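4-hydroxy-tetrahydrodipicolinate synthase (Methanocaldococcus jannaschii DSM 2661, PDB 2YXG) probably catalyses the condensation of pyruvate with aspartate semialdehyde to 4-hydroxy-tetrahydrodipicolinate, a step of lysine biosynthesis through diaminopimelate. Local coordinates at residues Asn28-Ser36 with Ala205-Val213. Sequence-based numbering, arbitrary orientation.
Sequences NFLIENGVS and ANIVPKEFV
The ring of Pro209 packs against Phe29, Leu30, Asn33 and Val35. Phe29 CE2 comes to 3.5 Å from Pro209 CG, and the two side chains cross at about a right angle. The Phe29 ring reaches the proline because its CG is anti to the backbone N (chi1 174°). The carbonyl oxygens of Asn206 and Ile207 lie at the edge of this ring, near its plane. Leu30 CD2 lies 3.8 Å from Pro209 CG. It also touches Ala205 O. From Asn33, CB packs on Pro209 CB at 3.7 Å. With an alanine at Phe29 the ring is gone, which is likely to leave Pro209 CG and CD without this packing and Arg259 without its cation-pi partner. In the TIM barrel of the DapA family, this contact joins the C-terminal end of helix 20-32, and the turn leading to strand 37-40, to the start of helix 209-221 and the residues just before it. Val208 occupies the N-cap position of that second helix. In the turn, Gly34 has a positive phi (92°), at which a CB would press against Asn33 O and point toward the 205-213 segment. Gly34 O lies 3.6 Å from Val213 CG2. Val35 CG1 bridges Pro209 CB and Val213 CG2. Behind them, Val35 and Val213 pack on Pro7 and Val5 of strand 4-7. The Asn206 side chain comes to about 4 Å, between nearest atoms, from that of Thr44, predicted to bind pyruvate.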
loop_
_atom_site.group_PDB
_atom_site.type_symbol
_atom_site.label_atom_id
_atom_site.label_comp_id
_atom_site.label_asym_id
_atom_site.label_seq_id
_atom_site.Cartn_x
_atom_site.Cartn_y
_atom_site.Cartn_z
ATOM N N ASN A 28 10.547 -14.881 36.075
ATOM C CA ASN A 28 9.744 -15.644 37.065
ATOM C C ASN A 28 8.295 -15.208 37.133
ATOM O O ASN A 28 7.409 -16.056 37.298
ATOM C CB ASN A 28 10.377 -15.515 38.457
ATOM C CG ASN A 28 11.632 -16.292 38.569
ATOM O OD1 ASN A 28 12.608 -15.830 39.170
ATOM N ND2 ASN A 28 11.638 -17.500 37.983
ATOM N N PHE A 29 8.035 -13.902 37.015
ATOM C CA PHE A 29 6.657 -13.433 36.885
ATOM C C PHE A 29 5.881 -14.132 35.740
ATOM O O PHE A 29 4.764 -14.561 35.914
ATOM C CB PHE A 29 6.593 -11.919 36.709
ATOM C CG PHE A 29 5.206 -11.387 36.438
ATOM C CD1 PHE A 29 4.206 -11.442 37.421
ATOM C CD2 PHE A 29 4.905 -10.789 35.219
ATOM C CE1 PHE A 29 2.874 -10.885 37.183
ATOM C CE2 PHE A 29 3.621 -10.232 34.965
ATOM C CZ PHE A 29 2.601 -10.288 35.953
ATOM N N LEU A 30 6.489 -14.255 34.575
ATOM C CA LEU A 30 5.797 -14.852 33.435
ATOM C C LEU A 30 5.647 -16.363 33.613
ATOM O O LEU A 30 4.599 -16.950 33.293
ATOM C CB LEU A 30 6.585 -14.544 32.190
ATOM C CG LEU A 30 6.816 -13.038 31.974
ATOM C CD1 LEU A 30 7.876 -12.753 30.858
ATOM C CD2 LEU A 30 5.475 -12.266 31.689
ATOM N N ILE A 31 6.705 -16.996 34.111
ATOM C CA ILE A 31 6.647 -18.450 34.396
ATOM C C ILE A 31 5.558 -18.753 35.428
ATOM O O ILE A 31 4.788 -19.674 35.196
ATOM C CB ILE A 31 8.028 -19.067 34.794
ATOM C CG1 ILE A 31 9.078 -18.841 33.678
ATOM C CG2 ILE A 31 7.871 -20.610 35.210
ATOM C CD1 ILE A 31 10.503 -19.377 34.002
ATOM N N GLU A 32 5.495 -17.968 36.510
ATOM C CA GLU A 32 4.472 -18.123 37.581
ATOM C C GLU A 32 3.103 -18.147 36.906
ATOM O O GLU A 32 2.192 -18.875 37.297
ATOM C CB GLU A 32 4.457 -16.932 38.619
ATOM C CG GLU A 32 5.728 -16.647 39.550
ATOM C CD GLU A 32 5.807 -15.163 40.208
ATOM O OE1 GLU A 32 4.767 -14.459 40.370
ATOM O OE2 GLU A 32 6.940 -14.695 40.568
ATOM N N ASN A 33 2.962 -17.319 35.874
ATOM C CA ASN A 33 1.664 -17.104 35.286
ATOM C C ASN A 33 1.320 -18.030 34.135
ATOM O O ASN A 33 0.322 -17.812 33.425
ATOM C CB ASN A 33 1.469 -15.616 34.993
ATOM C CG ASN A 33 1.231 -14.836 36.282
ATOM O OD1 ASN A 33 2.132 -14.170 36.841
ATOM N ND2 ASN A 33 0.034 -14.984 36.807
ATOM N N GLY A 34 2.145 -19.070 33.943
ATOM C CA GLY A 34 1.730 -20.159 33.068
ATOM C C GLY A 34 2.115 -20.070 31.610
ATOM O O GLY A 34 1.658 -20.894 30.824
ATOM N N VAL A 35 3.002 -19.140 31.254
ATOM C CA VAL A 35 3.527 -19.070 29.882
ATOM C C VAL A 35 4.202 -20.406 29.432
ATOM O O VAL A 35 4.709 -21.165 30.268
ATOM C CB VAL A 35 4.460 -17.809 29.629
ATOM C CG1 VAL A 35 3.718 -16.478 29.960
ATOM C CG2 VAL A 35 5.805 -17.892 30.357
ATOM N N SER A 36 4.190 -20.715 28.130
ATOM C CA SER A 36 4.884 -21.934 27.616
ATOM C C SER A 36 6.398 -21.782 27.438
ATOM O O SER A 36 7.154 -22.765 27.419
ATOM C CB SER A 36 4.334 -22.340 26.260
ATOM O OG SER A 36 2.994 -22.683 26.370
ATOM N N ALA A 205 1.493 -10.318 26.383
ATOM C CA ALA A 205 1.661 -11.312 27.475
ATOM C C ALA A 205 2.720 -10.875 28.490
ATOM O O ALA A 205 2.804 -11.445 29.586
ATOM C CB ALA A 205 1.934 -12.748 26.949
ATOM N N ASN A 206 3.521 -9.852 28.180
ATOM C CA ASN A 206 4.390 -9.226 29.243
ATOM C C ASN A 206 3.651 -8.506 30.398
ATOM O O ASN A 206 4.224 -8.329 31.478
ATOM C CB ASN A 206 5.402 -8.255 28.647
ATOM C CG ASN A 206 6.458 -8.957 27.794
ATOM O OD1 ASN A 206 6.458 -8.852 26.552
ATOM N ND2 ASN A 206 7.372 -9.667 28.458
ATOM N N ILE A 207 2.412 -8.082 30.122
ATOM C CA ILE A 207 1.596 -7.209 30.969
ATOM C C ILE A 207 0.525 -8.078 31.657
ATOM O O ILE A 207 0.292 -7.981 32.872
ATOM C CB ILE A 207 0.838 -6.090 30.097
ATOM C CG1 ILE A 207 1.798 -5.124 29.421
ATOM C CG2 ILE A 207 -0.156 -5.254 30.938
ATOM C CD1 ILE A 207 2.895 -4.682 30.404
ATOM N N VAL A 208 -0.143 -8.904 30.851
ATOM C CA VAL A 208 -1.241 -9.742 31.343
ATOM C C VAL A 208 -1.006 -11.202 30.979
ATOM O O VAL A 208 -1.819 -11.786 30.254
ATOM C CB VAL A 208 -2.617 -9.255 30.820
ATOM C CG1 VAL A 208 -3.050 -7.991 31.614
ATOM C CG2 VAL A 208 -2.559 -8.966 29.349
ATOM N N PRO A 209 0.119 -11.790 31.476
ATOM C CA PRO A 209 0.445 -13.210 31.107
ATOM C C PRO A 209 -0.674 -14.203 31.444
ATOM O O PRO A 209 -0.985 -15.060 30.644
ATOM C CB PRO A 209 1.705 -13.538 31.938
ATOM C CG PRO A 209 1.855 -12.416 32.928
ATOM C CD PRO A 209 1.110 -11.212 32.406
ATOM N N LYS A 210 -1.306 -14.061 32.603
ATOM C CA LYS A 210 -2.269 -15.080 33.013
ATOM C C LYS A 210 -3.525 -15.082 32.134
ATOM O O LYS A 210 -4.040 -16.137 31.741
ATOM C CB LYS A 210 -2.611 -14.943 34.503
ATOM C CG LYS A 210 -3.550 -16.005 35.025
ATOM C CD LYS A 210 -3.657 -15.918 36.575
ATOM C CE LYS A 210 -4.960 -16.558 37.142
ATOM N NZ LYS A 210 -5.246 -16.020 38.532
ATOM N N GLU A 211 -3.973 -13.881 31.790
ATOM C CA GLU A 211 -5.134 -13.699 30.951
ATOM C C GLU A 211 -4.904 -14.183 29.517
ATOM O O GLU A 211 -5.735 -14.910 28.942
ATOM C CB GLU A 211 -5.534 -12.228 30.997
ATOM C CG GLU A 211 -5.935 -11.723 32.405
ATOM C CD GLU A 211 -4.755 -11.300 33.310
ATOM O OE1 GLU A 211 -3.550 -11.607 33.057
ATOM O OE2 GLU A 211 -5.048 -10.664 34.346
ATOM N N PHE A 212 -3.774 -13.791 28.938
ATOM C CA PHE A 212 -3.434 -14.267 27.610
ATOM C C PHE A 212 -3.283 -15.793 27.519
ATOM O O PHE A 212 -3.855 -16.383 26.649
ATOM C CB PHE A 212 -2.185 -13.553 27.063
ATOM C CG PHE A 212 -2.364 -13.072 25.646
ATOM C CD1 PHE A 212 -3.446 -12.232 25.325
ATOM C CD2 PHE A 212 -1.510 -13.494 24.633
ATOM C CE1 PHE A 212 -3.668 -11.806 24.021
ATOM C CE2 PHE A 212 -1.728 -13.064 23.302
ATOM C CZ PHE A 212 -2.808 -12.219 23.016
ATOM N N VAL A 213 -2.537 -16.412 28.427
ATOM C CA VAL A 213 -2.461 -17.873 28.495
ATOM C C VAL A 213 -3.842 -18.510 28.533
ATOM O O VAL A 213 -4.134 -19.498 27.838
ATOM C CB VAL A 213 -1.645 -18.343 29.734
ATOM C CG1 VAL A 213 -2.009 -19.785 30.123
ATOM C CG2 VAL A 213 -0.119 -18.088 29.496
#